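Local coordinates for periplasmic binding protein/LacI transcriptional regulator (Alkaliphilus metalliredigens, PDB 3CTP), which binds the sugar beta-D-xylulofuranose in a cleft between two lobes and probably regulates transcription as a DNA-binding repressor of the LacI family, at residues 72-77 against 282-287; 177-182 against 186-191; 212-217 against 239-244; 217-222 against 246-251. One frame throughout, in Å; residues are numbered along the deposited sequence.

Interaction 1: 72-77 against 282-287; sequences NPFFNQ and INQPIE. With XLF (beta-D-xylulofuranose), chain C.
Phe74 lays its ring against the side chains of Gln284 and Ile286, joining the first turn of helix 73-88 to the short connection between strand 281-283 and helix 286-302. With CG anti to the backbone N (chi1 174°), the ring is carried out toward 282-287. The Gln284 amide spreads over one ring face, its plane only 13° from that of the ring, and NE2 stands 3.5 Å from Phe74 CZ, displaced toward the rim. Ile286 passes Phe74 in the opposite direction, CG1 lying 3.7 Å from Phe74 CE1, while its CD1 reaches on to Gln77 CB at 3.8 Å. The aromatic ring thus suits a place where an amide must lie flat beside a sugar: Gln284 NE2 donates to O3 of xylulofuranose (3.0 Å) and to Asp267, while OE1 is paired with Ser154. Phe74 CD2 also packs on C1 of the sugar at 3.5 Å. With an alanine here, the Gln284 amide is likely to lose the ring it lies on, and a gap would probably open beside C1 of the sugar. Asn72 is suited to the N-cap by its two-ended amide: OD1 accepts from Phe74 N (2.9 Å), which approaches from above the carbonyl plane, and ND2 donates to O1 of the sugar (2.8 Å) as well as to Asp213. Around this pocket wall, Phe141 of strand 138-141 touches Phe74 and Gln284, Met78 and Val81 farther along helix 73-88 cover Ile286, and strand 311-318 runs beside Asn283 and Pro285.

Interaction 2: 177-182 against 186-191; sequences HIKGPE and ATELRY. With XLF (beta-D-xylulofuranose), chain C.
Lys179 and Glu188 form a salt bridge between the end of strand 175-179 and the helix that follows: NZ meets OE2 at 2.7 Å, nearly along the C-O axis of the carboxylate. Bends at chi3 and chi4 fold the lysine back, letting NZ also donate to Gly180 O at 3.0 Å; Glu209 supplies a second carboxylate. The same bent chain provides the apolar contact, a CH-pi interaction in which CE lies over one face of the Tyr191 ring, 4.0 Å from its centroid. His177, whose ND1 is bound to Phe236 O, turns its ring edge to Tyr191 CB. These pairs belong to the beta-alpha-beta crossover 175-179, 185-200, 206-209, with helix and strand running at 159°. Close backbone approach marks the turn, where Gly180 packs on Thr187 and a CB would clash with Thr187 OG1. Two waters add to the joining: one links His177 NE2, Gly180 N and Thr187 O, and another links Gly180 O, Thr187 OG1 and Glu188 OE2. Toward the sugar, long Arg190 reaches out with its extended chain; NH1 donates to O2 of xylulofuranose at 2.8 Å and NH2 to O3 at 2.9 Å, while Thr187 CG2 packs on C5.

Interaction 3: 212-217 against 239-244; sequences HDFQVK and NDIAAA. With XLF (beta-D-xylulofuranose), chain C.
Asn239 and Asp213 meet at the N-cap of helix 240-252, where the chain leaves strand 234-237 of the parallel sheet and turns into the sugar pocket. The asparagine can be followed outward. Its CB packs against O2 of xylulofuranose at 3.4 Å. CG, 3.7 Å from O1 of the sugar, lies between the backbone N and the carbonyl carbon (chi1 69°), keeping the amide close to the helix start. There Asn239 OD1 accepts from Ala242 N (2.8 Å), capping the helix. Asn239 ND2 donates to Asp213 OD1 at 2.9 Å. The same Asn239 ND2 donates to the sugar's ring oxygen, XLF O5, at 3.1 Å. An amide suits this place because it can accept and donate twice at once. Asp213 OD1 is gripped from opposite faces of the carboxylate plane, by Asn239 ND2 and by Phe214 N at 2.8 Å. OD2 forms a salt bridge with Arg124, which also binds the sugar. An alanine in place of Asp213 would probably leave Arg124 without this counter-charge and the Asn239 amide less firmly fixed, one acceptor lost. Phe214 also meets Phe270 of the second subunit. Branched Ile241 crosses Phe214 at about a right angle, CG1 sitting over one face, 3.9 Å from the ring centroid.

Interaction 4: 217-222 against 246-251; sequences KMLEED and VMRALK
Arg248 reaches from its helix to the backbone of Leu219, and the two side chains cross at about a right angle. The arginine stretches fully from CG to NE; because CG stands anti to the backbone N (chi1 157°), this long arm is directed across to the facing segment. There the guanidinium brackets a single carbonyl oxygen: NH1 lies 2.8 Å and NH2 2.9 Å from Leu219 O. Both hydrogen bonds are weak, with N-H...O angles of 127° and 125°, since one acceptor lying between two nitrogens cannot face either N-H squarely. Leucine adds an apolar side to the same meeting. Its CB stands over one face of the guanidinium, 3.8 Å above the plane and toward the rim, and its CD2 touches the arginine's aliphatic CD at 3.9 Å. Arginine suits the place by offering methylenes to the leucine and a fan of donors beyond them. In fold terms, the contact ties the 3-10 turn 216-220, part of the long connection between strands 206-209 and 234-237, to helix 240-252, and it does so at the interface with the second subunit. NH2 of Arg248 also forms a salt bridge with Glu273 of the second subunit, while Leu219 packs on Leu274 of that subunit. Within the 3-10 turn Glu220 N donates to Lys217 O. Lys217 then curls over the turn, its NZ meeting Glu221 OE2 at 2.6 Å in a salt bridge, from above the carboxylate plane.

Interactions 1, 2 and 3 gather round the same sugar from different parts of the fold, whereas the centre of interaction 4 is about 19 Å from the centre of the chain and touches no ligand. Interactions 2 and 3 are buried; 1 and 4 are partly so. Their chemistry differs with place: interaction 1 relies on a phenylalanine ring against an amide and an isoleucine, interaction 2 on a salt bridge and waters, interaction 3 on a carboxylate-amide pair, interaction 4 on an arginine with a backbone carbonyl. Interactions 1 and 3 touch. Interactions 3 and 4 share Lys217 and helix 240-252, their centres about 9 Å apart, and, like interaction 1, touch the second subunit; interaction 2 does not.

Interaction 1: 72-77 against 282-287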
# COMPACT_ATOMS: atom_id res chain seq x y z
N ASN A 72 -3.39 0.58 3.23
CA ASN A 72 -3.18 1.95 3.74
C ASN A 72 -1.67 2.22 3.81
O ASN A 72 -0.95 1.50 4.49
CB ASN A 72 -3.82 2.04 5.14
CG ASN A 72 -3.63 3.39 5.78
OD1 ASN A 72 -2.77 4.20 5.37
ND2 ASN A 72 -4.46 3.67 6.80
N PRO A 73 -1.21 3.21 3.04
CA PRO A 73 0.22 3.52 3.00
C PRO A 73 0.86 3.59 4.35
O PRO A 73 1.99 3.17 4.53
CB PRO A 73 0.25 4.90 2.32
CG PRO A 73 -0.86 4.78 1.31
CD PRO A 73 -1.97 4.07 2.11
N PHE A 74 0.15 4.13 5.34
CA PHE A 74 0.79 4.27 6.66
C PHE A 74 1.17 2.88 7.20
O PHE A 74 2.26 2.68 7.76
CB PHE A 74 -0.18 4.93 7.66
CG PHE A 74 0.37 4.98 9.07
CD1 PHE A 74 1.31 5.94 9.41
CD2 PHE A 74 -0.00 4.02 9.99
CE1 PHE A 74 1.86 5.96 10.70
CE2 PHE A 74 0.54 4.01 11.29
CZ PHE A 74 1.48 4.99 11.63
N PHE A 75 0.29 1.90 7.03
CA PHE A 75 0.63 0.58 7.58
C PHE A 75 1.69 -0.15 6.77
O PHE A 75 2.45 -0.95 7.34
CB PHE A 75 -0.61 -0.30 7.77
CG PHE A 75 -1.46 0.16 8.91
CD1 PHE A 75 -0.99 0.07 10.21
CD2 PHE A 75 -2.70 0.72 8.67
CE1 PHE A 75 -1.77 0.55 11.29
CE2 PHE A 75 -3.46 1.21 9.73
CZ PHE A 75 -3.01 1.10 11.04
N ASN A 76 1.75 0.08 5.47
CA ASN A 76 2.87 -0.57 4.79
C ASN A 76 4.20 0.08 5.12
O ASN A 76 5.22 -0.60 5.22
CB ASN A 76 2.64 -0.83 3.29
CG ASN A 76 2.45 0.41 2.47
OD1 ASN A 76 3.39 1.22 2.36
ND2 ASN A 76 1.29 0.51 1.74
N GLN A 77 4.24 1.37 5.35
CA GLN A 77 5.48 1.99 5.77
C GLN A 77 5.85 1.56 7.17
O GLN A 77 6.96 1.29 7.44
CB GLN A 77 5.37 3.50 5.75
CG GLN A 77 5.24 4.09 4.34
CD GLN A 77 5.02 5.58 4.35
OE1 GLN A 77 3.94 6.04 4.17
NE2 GLN A 77 6.07 6.31 4.51
N ILE A 282 -0.51 15.83 9.88
CA ILE A 282 0.13 15.70 11.17
C ILE A 282 1.01 14.46 11.08
O ILE A 282 0.56 13.35 10.76
CB ILE A 282 -0.89 15.46 12.30
CG1 ILE A 282 -1.96 16.57 12.32
CG2 ILE A 282 -0.17 15.36 13.65
CD1 ILE A 282 -1.39 17.99 12.61
N ASN A 283 2.29 14.64 11.36
CA ASN A 283 3.25 13.56 11.31
C ASN A 283 3.12 12.56 12.44
O ASN A 283 3.21 12.94 13.61
CB ASN A 283 4.67 14.16 11.40
CG ASN A 283 5.76 13.13 11.18
OD1 ASN A 283 5.96 12.66 10.05
ND2 ASN A 283 6.48 12.77 12.26
N GLN A 284 2.95 11.27 12.10
CA GLN A 284 3.26 10.20 13.07
C GLN A 284 4.69 9.74 12.89
O GLN A 284 5.11 9.48 11.74
CB GLN A 284 2.35 8.98 12.85
CG GLN A 284 0.89 9.23 13.15
CD GLN A 284 0.17 7.92 13.40
OE1 GLN A 284 0.42 7.27 14.40
NE2 GLN A 284 -0.78 7.56 12.51
N PRO A 285 5.45 9.66 13.99
CA PRO A 285 6.89 9.40 13.84
C PRO A 285 7.16 7.91 13.69
O PRO A 285 7.43 7.20 14.67
CB PRO A 285 7.49 9.93 15.15
CG PRO A 285 6.36 9.78 16.16
CD PRO A 285 5.07 10.03 15.37
N ILE A 286 7.03 7.43 12.45
CA ILE A 286 7.10 5.99 12.19
C ILE A 286 8.40 5.38 12.73
O ILE A 286 8.38 4.28 13.31
CB ILE A 286 6.95 5.71 10.67
CG1 ILE A 286 5.49 6.04 10.27
CG2 ILE A 286 7.27 4.27 10.36
CD1 ILE A 286 5.17 5.82 8.77
N GLU A 287 9.53 6.05 12.54
CA GLU A 287 10.78 5.46 13.04
C GLU A 287 10.75 5.29 14.56
O GLU A 287 11.17 4.24 15.09
CB GLU A 287 12.02 6.30 12.63
CG GLU A 287 12.30 6.25 11.14
CD GLU A 287 13.07 5.02 10.72
OE1 GLU A 287 13.79 4.44 11.56
OE2 GLU A 287 12.97 4.64 9.53
O4 XLF C . -6.02 4.23 13.47
C4 XLF C . -5.49 5.40 12.84
C5 XLF C . -6.36 5.73 11.64
O5 XLF C . -5.59 5.40 10.49
C3 XLF C . -4.12 5.12 12.25
O3 XLF C . -3.07 5.75 13.00
C2 XLF C . -4.26 5.72 10.87
O2 XLF C . -4.11 7.15 10.92
C1 XLF C . -3.30 5.12 9.87
O1 XLF C . -3.58 5.65 8.57

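Interaction 2: 177-182 against 186-191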
# COMPACT_ATOMS: atom_id res chain seq x y z
N HIS A 177 -15.12 17.92 10.20
CA HIS A 177 -14.16 16.84 10.50
C HIS A 177 -14.76 15.53 10.00
O HIS A 177 -15.87 15.16 10.41
CB HIS A 177 -13.85 16.76 12.00
CG HIS A 177 -13.03 15.57 12.39
ND1 HIS A 177 -12.00 15.09 11.60
CD2 HIS A 177 -13.06 14.76 13.48
CE1 HIS A 177 -11.44 14.04 12.19
NE2 HIS A 177 -12.06 13.83 13.33
N ILE A 178 -14.06 14.89 9.05
CA ILE A 178 -14.42 13.55 8.62
C ILE A 178 -13.68 12.63 9.58
O ILE A 178 -12.44 12.53 9.52
CB ILE A 178 -14.02 13.31 7.18
CG1 ILE A 178 -14.87 14.27 6.32
CG2 ILE A 178 -14.29 11.84 6.78
CD1 ILE A 178 -14.58 14.26 4.82
N LYS A 179 -14.44 12.06 10.51
CA LYS A 179 -13.86 11.25 11.59
C LYS A 179 -13.86 9.78 11.26
O LYS A 179 -14.59 9.31 10.38
CB LYS A 179 -14.57 11.52 12.93
CG LYS A 179 -15.95 11.00 13.01
CD LYS A 179 -16.58 11.23 14.46
CE LYS A 179 -15.90 10.43 15.53
NZ LYS A 179 -16.08 8.95 15.42
N GLY A 180 -12.99 9.06 11.94
CA GLY A 180 -12.84 7.63 11.68
C GLY A 180 -13.84 6.83 12.48
O GLY A 180 -14.60 7.39 13.29
N PRO A 181 -13.85 5.51 12.24
CA PRO A 181 -14.68 4.56 12.94
C PRO A 181 -14.46 4.67 14.45
O PRO A 181 -13.33 4.82 14.88
CB PRO A 181 -14.06 3.22 12.50
CG PRO A 181 -13.52 3.44 11.19
CD PRO A 181 -13.05 4.89 11.17
N GLU A 182 -15.53 4.54 15.23
CA GLU A 182 -15.47 4.62 16.68
C GLU A 182 -14.57 3.57 17.34
O GLU A 182 -14.07 3.79 18.46
CB GLU A 182 -16.89 4.52 17.26
CG GLU A 182 -16.98 4.76 18.73
CD GLU A 182 -18.42 4.76 19.20
OE1 GLU A 182 -19.30 5.25 18.44
OE2 GLU A 182 -18.67 4.27 20.32
N ALA A 186 -7.45 5.65 18.25
CA ALA A 186 -6.65 6.78 17.77
C ALA A 186 -7.50 7.85 17.13
O ALA A 186 -7.29 9.04 17.35
CB ALA A 186 -5.59 6.29 16.79
N THR A 187 -8.45 7.43 16.29
CA THR A 187 -9.26 8.45 15.63
C THR A 187 -10.25 9.09 16.59
O THR A 187 -10.65 10.27 16.42
CB THR A 187 -9.95 7.94 14.34
OG1 THR A 187 -10.79 6.83 14.64
CG2 THR A 187 -8.90 7.45 13.36
N GLU A 188 -10.66 8.35 17.60
CA GLU A 188 -11.54 8.95 18.62
C GLU A 188 -10.79 10.05 19.36
O GLU A 188 -11.35 11.10 19.64
CB GLU A 188 -12.04 7.91 19.63
CG GLU A 188 -13.10 6.96 19.05
CD GLU A 188 -14.39 7.71 18.73
OE1 GLU A 188 -15.20 7.95 19.64
OE2 GLU A 188 -14.60 8.08 17.56
N LEU A 189 -9.51 9.82 19.66
CA LEU A 189 -8.73 10.87 20.33
C LEU A 189 -8.51 12.06 19.40
O LEU A 189 -8.54 13.22 19.84
CB LEU A 189 -7.41 10.28 20.83
CG LEU A 189 -7.53 9.41 22.08
CD1 LEU A 189 -6.21 8.70 22.33
CD2 LEU A 189 -7.95 10.28 23.26
N ARG A 190 -8.27 11.80 18.10
CA ARG A 190 -8.13 12.94 17.18
C ARG A 190 -9.40 13.78 17.15
O ARG A 190 -9.36 15.00 17.14
CB ARG A 190 -7.79 12.48 15.74
CG ARG A 190 -6.44 11.80 15.68
CD ARG A 190 -6.20 11.09 14.35
NE ARG A 190 -5.05 10.20 14.50
CZ ARG A 190 -4.70 9.26 13.63
NH1 ARG A 190 -5.39 9.08 12.50
NH2 ARG A 190 -3.65 8.49 13.91
N TYR A 191 -10.55 13.10 17.12
CA TYR A 191 -11.83 13.78 17.15
C TYR A 191 -11.98 14.62 18.41
O TYR A 191 -12.37 15.79 18.35
CB TYR A 191 -12.93 12.71 17.05
CG TYR A 191 -14.25 13.07 17.65
CD1 TYR A 191 -15.15 13.86 16.96
CD2 TYR A 191 -14.63 12.57 18.87
CE1 TYR A 191 -16.39 14.19 17.52
CE2 TYR A 191 -15.85 12.88 19.43
CZ TYR A 191 -16.71 13.69 18.75
OH TYR A 191 -17.95 13.98 19.30
O4 XLF C . -6.02 4.23 13.47
C4 XLF C . -5.49 5.40 12.84
C5 XLF C . -6.36 5.73 11.64
O5 XLF C . -5.59 5.40 10.49
C3 XLF C . -4.12 5.12 12.25
O3 XLF C . -3.07 5.75 13.00
C2 XLF C . -4.26 5.72 10.87
O2 XLF C . -4.11 7.15 10.92
C1 XLF C . -3.30 5.12 9.87
O1 XLF C . -3.58 5.65 8.57
O HOH W 1 -11.38 11.05 13.78
O HOH W 2 -13.02 8.21 15.39

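Interaction 3: 212-217 against 239-244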
# COMPACT_ATOMS: atom_id res chain seq x y z
N HIS A 212 -15.18 2.73 7.97
CA HIS A 212 -14.04 1.88 7.63
C HIS A 212 -12.84 2.78 7.33
O HIS A 212 -13.02 3.93 6.93
CB HIS A 212 -14.32 1.09 6.34
CG HIS A 212 -15.53 0.21 6.42
ND1 HIS A 212 -16.79 0.66 6.07
CD2 HIS A 212 -15.67 -1.07 6.81
CE1 HIS A 212 -17.66 -0.33 6.24
NE2 HIS A 212 -17.01 -1.39 6.68
N ASP A 213 -11.65 2.23 7.52
CA ASP A 213 -10.45 2.83 6.95
C ASP A 213 -10.54 2.64 5.43
O ASP A 213 -11.46 1.99 4.91
CB ASP A 213 -9.21 2.11 7.53
CG ASP A 213 -7.91 2.87 7.34
OD1 ASP A 213 -7.91 3.97 6.76
OD2 ASP A 213 -6.88 2.33 7.82
N PHE A 214 -9.56 3.17 4.71
CA PHE A 214 -9.57 3.03 3.24
C PHE A 214 -9.77 1.59 2.77
O PHE A 214 -9.14 0.63 3.26
CB PHE A 214 -8.23 3.51 2.66
CG PHE A 214 -8.15 3.39 1.16
CD1 PHE A 214 -8.90 4.25 0.37
CD2 PHE A 214 -7.36 2.42 0.56
CE1 PHE A 214 -8.87 4.13 -1.05
CE2 PHE A 214 -7.31 2.32 -0.86
CZ PHE A 214 -8.06 3.17 -1.64
N GLN A 215 -10.68 1.43 1.80
CA GLN A 215 -10.85 0.19 1.07
C GLN A 215 -10.97 0.63 -0.37
O GLN A 215 -11.45 1.73 -0.65
CB GLN A 215 -12.20 -0.45 1.42
CG GLN A 215 -12.40 -0.90 2.86
CD GLN A 215 -13.81 -1.48 3.10
OE1 GLN A 215 -13.95 -2.66 3.40
NE2 GLN A 215 -14.84 -0.65 2.94
N VAL A 216 -10.56 -0.24 -1.29
CA VAL A 216 -10.60 0.12 -2.70
C VAL A 216 -12.04 0.47 -3.12
O VAL A 216 -12.25 1.36 -3.96
CB VAL A 216 -10.02 -0.99 -3.56
CG1 VAL A 216 -10.22 -0.70 -5.04
CG2 VAL A 216 -8.53 -1.10 -3.23
N LYS A 217 -13.01 -0.19 -2.50
CA LYS A 217 -14.42 0.14 -2.80
C LYS A 217 -14.80 1.59 -2.53
O LYS A 217 -15.76 2.11 -3.13
CB LYS A 217 -15.39 -0.82 -2.10
CG LYS A 217 -15.34 -0.78 -0.61
CD LYS A 217 -16.34 -1.80 -0.06
CE LYS A 217 -17.54 -1.90 -1.00
NZ LYS A 217 -18.51 -0.80 -0.87
N ASN A 239 -7.32 10.47 8.34
CA ASN A 239 -5.97 10.06 7.93
C ASN A 239 -5.70 10.45 6.51
O ASN A 239 -6.58 10.98 5.82
CB ASN A 239 -5.67 8.57 8.21
CG ASN A 239 -6.45 7.64 7.33
OD1 ASN A 239 -6.98 8.04 6.30
ND2 ASN A 239 -6.54 6.35 7.73
N ASP A 240 -4.44 10.30 6.09
CA ASP A 240 -4.04 10.82 4.79
C ASP A 240 -4.67 10.06 3.63
O ASP A 240 -5.03 10.67 2.62
CB ASP A 240 -2.51 10.79 4.61
CG ASP A 240 -1.80 11.81 5.47
OD1 ASP A 240 -2.44 12.73 6.03
OD2 ASP A 240 -0.55 11.69 5.57
N ILE A 241 -4.79 8.74 3.75
CA ILE A 241 -5.39 7.98 2.62
C ILE A 241 -6.88 8.32 2.47
O ILE A 241 -7.38 8.48 1.34
CB ILE A 241 -5.08 6.45 2.73
CG1 ILE A 241 -5.59 5.71 1.49
CG2 ILE A 241 -5.62 5.88 4.01
CD1 ILE A 241 -4.84 6.09 0.23
N ALA A 242 -7.60 8.48 3.58
CA ALA A 242 -8.99 8.95 3.47
C ALA A 242 -9.03 10.37 2.89
O ALA A 242 -9.88 10.71 2.07
CB ALA A 242 -9.65 8.91 4.86
N ALA A 243 -8.09 11.22 3.30
CA ALA A 243 -8.06 12.59 2.74
C ALA A 243 -7.88 12.56 1.22
O ALA A 243 -8.46 13.38 0.50
CB ALA A 243 -6.90 13.42 3.35
N ALA A 244 -7.04 11.65 0.73
CA ALA A 244 -6.83 11.53 -0.71
C ALA A 244 -8.14 11.22 -1.42
O ALA A 244 -8.39 11.73 -2.54
CB ALA A 244 -5.81 10.39 -1.00
O4 XLF C . -6.02 4.23 13.47
C4 XLF C . -5.49 5.40 12.84
C5 XLF C . -6.36 5.73 11.64
O5 XLF C . -5.59 5.40 10.49
C3 XLF C . -4.12 5.12 12.25
O3 XLF C . -3.07 5.75 13.00
C2 XLF C . -4.26 5.72 10.87
O2 XLF C . -4.11 7.15 10.92
C1 XLF C . -3.30 5.12 9.87
O1 XLF C . -3.58 5.65 8.57

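Interaction 4: 217-222 against 246-251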
# COMPACT_ATOMS: atom_id res chain seq x y z
N LYS A 217 -13.01 -0.19 -2.50
CA LYS A 217 -14.42 0.14 -2.80
C LYS A 217 -14.80 1.59 -2.53
O LYS A 217 -15.76 2.11 -3.13
CB LYS A 217 -15.39 -0.82 -2.10
CG LYS A 217 -15.34 -0.78 -0.61
CD LYS A 217 -16.34 -1.80 -0.06
CE LYS A 217 -17.54 -1.90 -1.00
NZ LYS A 217 -18.51 -0.80 -0.87
N MET A 218 -14.08 2.24 -1.62
CA MET A 218 -14.36 3.63 -1.30
C MET A 218 -14.28 4.49 -2.55
O MET A 218 -14.91 5.55 -2.63
CB MET A 218 -13.35 4.11 -0.23
CG MET A 218 -13.71 5.35 0.60
SD MET A 218 -12.61 5.49 2.07
CE MET A 218 -13.49 4.48 3.29
N LEU A 219 -13.52 4.07 -3.56
CA LEU A 219 -13.38 4.90 -4.76
C LEU A 219 -14.66 4.90 -5.61
O LEU A 219 -14.79 5.74 -6.52
CB LEU A 219 -12.17 4.44 -5.58
CG LEU A 219 -10.84 4.54 -4.83
CD1 LEU A 219 -9.71 3.87 -5.60
CD2 LEU A 219 -10.46 6.00 -4.59
N GLU A 220 -15.58 3.98 -5.30
CA GLU A 220 -16.86 3.84 -5.99
C GLU A 220 -18.03 4.27 -5.10
O GLU A 220 -19.20 4.02 -5.45
CB GLU A 220 -17.11 2.38 -6.43
CG GLU A 220 -15.89 1.66 -7.02
CD GLU A 220 -15.98 0.14 -6.90
OE1 GLU A 220 -17.12 -0.39 -6.87
OE2 GLU A 220 -14.92 -0.53 -6.86
N GLU A 221 -17.73 4.88 -3.95
CA GLU A 221 -18.76 5.31 -2.98
C GLU A 221 -18.86 6.83 -2.96
O GLU A 221 -17.84 7.52 -3.04
CB GLU A 221 -18.43 4.79 -1.59
CG GLU A 221 -18.48 3.27 -1.54
CD GLU A 221 -18.10 2.69 -0.21
OE1 GLU A 221 -17.31 3.32 0.53
OE2 GLU A 221 -18.55 1.57 0.08
N ASP A 222 -20.08 7.35 -2.85
CA ASP A 222 -20.33 8.80 -2.80
C ASP A 222 -20.63 9.22 -1.38
O ASP A 222 -21.07 8.40 -0.57
CB ASP A 222 -21.59 9.14 -3.59
CG ASP A 222 -21.47 8.83 -5.07
OD1 ASP A 222 -20.36 8.94 -5.63
OD2 ASP A 222 -22.52 8.50 -5.67
N VAL A 246 -11.16 12.00 -0.35
CA VAL A 246 -11.99 13.20 -0.26
C VAL A 246 -11.54 14.23 -1.30
O VAL A 246 -12.36 14.83 -1.98
CB VAL A 246 -11.92 13.82 1.16
CG1 VAL A 246 -12.62 15.21 1.21
CG2 VAL A 246 -12.50 12.84 2.19
N MET A 247 -10.24 14.43 -1.43
CA MET A 247 -9.76 15.40 -2.41
C MET A 247 -10.12 14.94 -3.82
O MET A 247 -10.40 15.78 -4.69
CB MET A 247 -8.24 15.55 -2.28
CG MET A 247 -7.83 16.33 -1.02
SD MET A 247 -6.03 16.51 -0.69
CE MET A 247 -5.44 17.32 -2.20
N ARG A 248 -10.05 13.63 -4.08
CA ARG A 248 -10.41 13.12 -5.42
C ARG A 248 -11.85 13.48 -5.74
O ARG A 248 -12.17 13.92 -6.86
CB ARG A 248 -10.25 11.59 -5.47
CG ARG A 248 -11.11 10.90 -6.58
CD ARG A 248 -10.87 9.37 -6.54
NE ARG A 248 -11.57 8.61 -7.58
CZ ARG A 248 -12.75 8.03 -7.40
NH1 ARG A 248 -13.38 8.15 -6.24
NH2 ARG A 248 -13.30 7.32 -8.39
N ALA A 249 -12.73 13.29 -4.76
CA ALA A 249 -14.15 13.62 -4.95
C ALA A 249 -14.34 15.10 -5.20
O ALA A 249 -15.13 15.49 -6.05
CB ALA A 249 -14.97 13.18 -3.77
N LEU A 250 -13.64 15.93 -4.44
CA LEU A 250 -13.73 17.39 -4.63
C LEU A 250 -13.21 17.79 -6.01
O LEU A 250 -13.84 18.61 -6.71
CB LEU A 250 -12.94 18.12 -3.53
CG LEU A 250 -13.59 18.09 -2.14
CD1 LEU A 250 -12.62 18.55 -1.06
CD2 LEU A 250 -14.87 18.94 -2.09
N LYS A 251 -12.07 17.20 -6.42
CA LYS A 251 -11.50 17.52 -7.74
C LYS A 251 -12.48 17.15 -8.87
O LYS A 251 -12.60 17.88 -9.88
CB LYS A 251 -10.16 16.77 -7.94
CG LYS A 251 -8.99 17.35 -7.17
CD LYS A 251 -7.80 16.40 -7.26
CE LYS A 251 -6.56 16.94 -6.58
NZ LYS A 251 -5.38 16.04 -6.84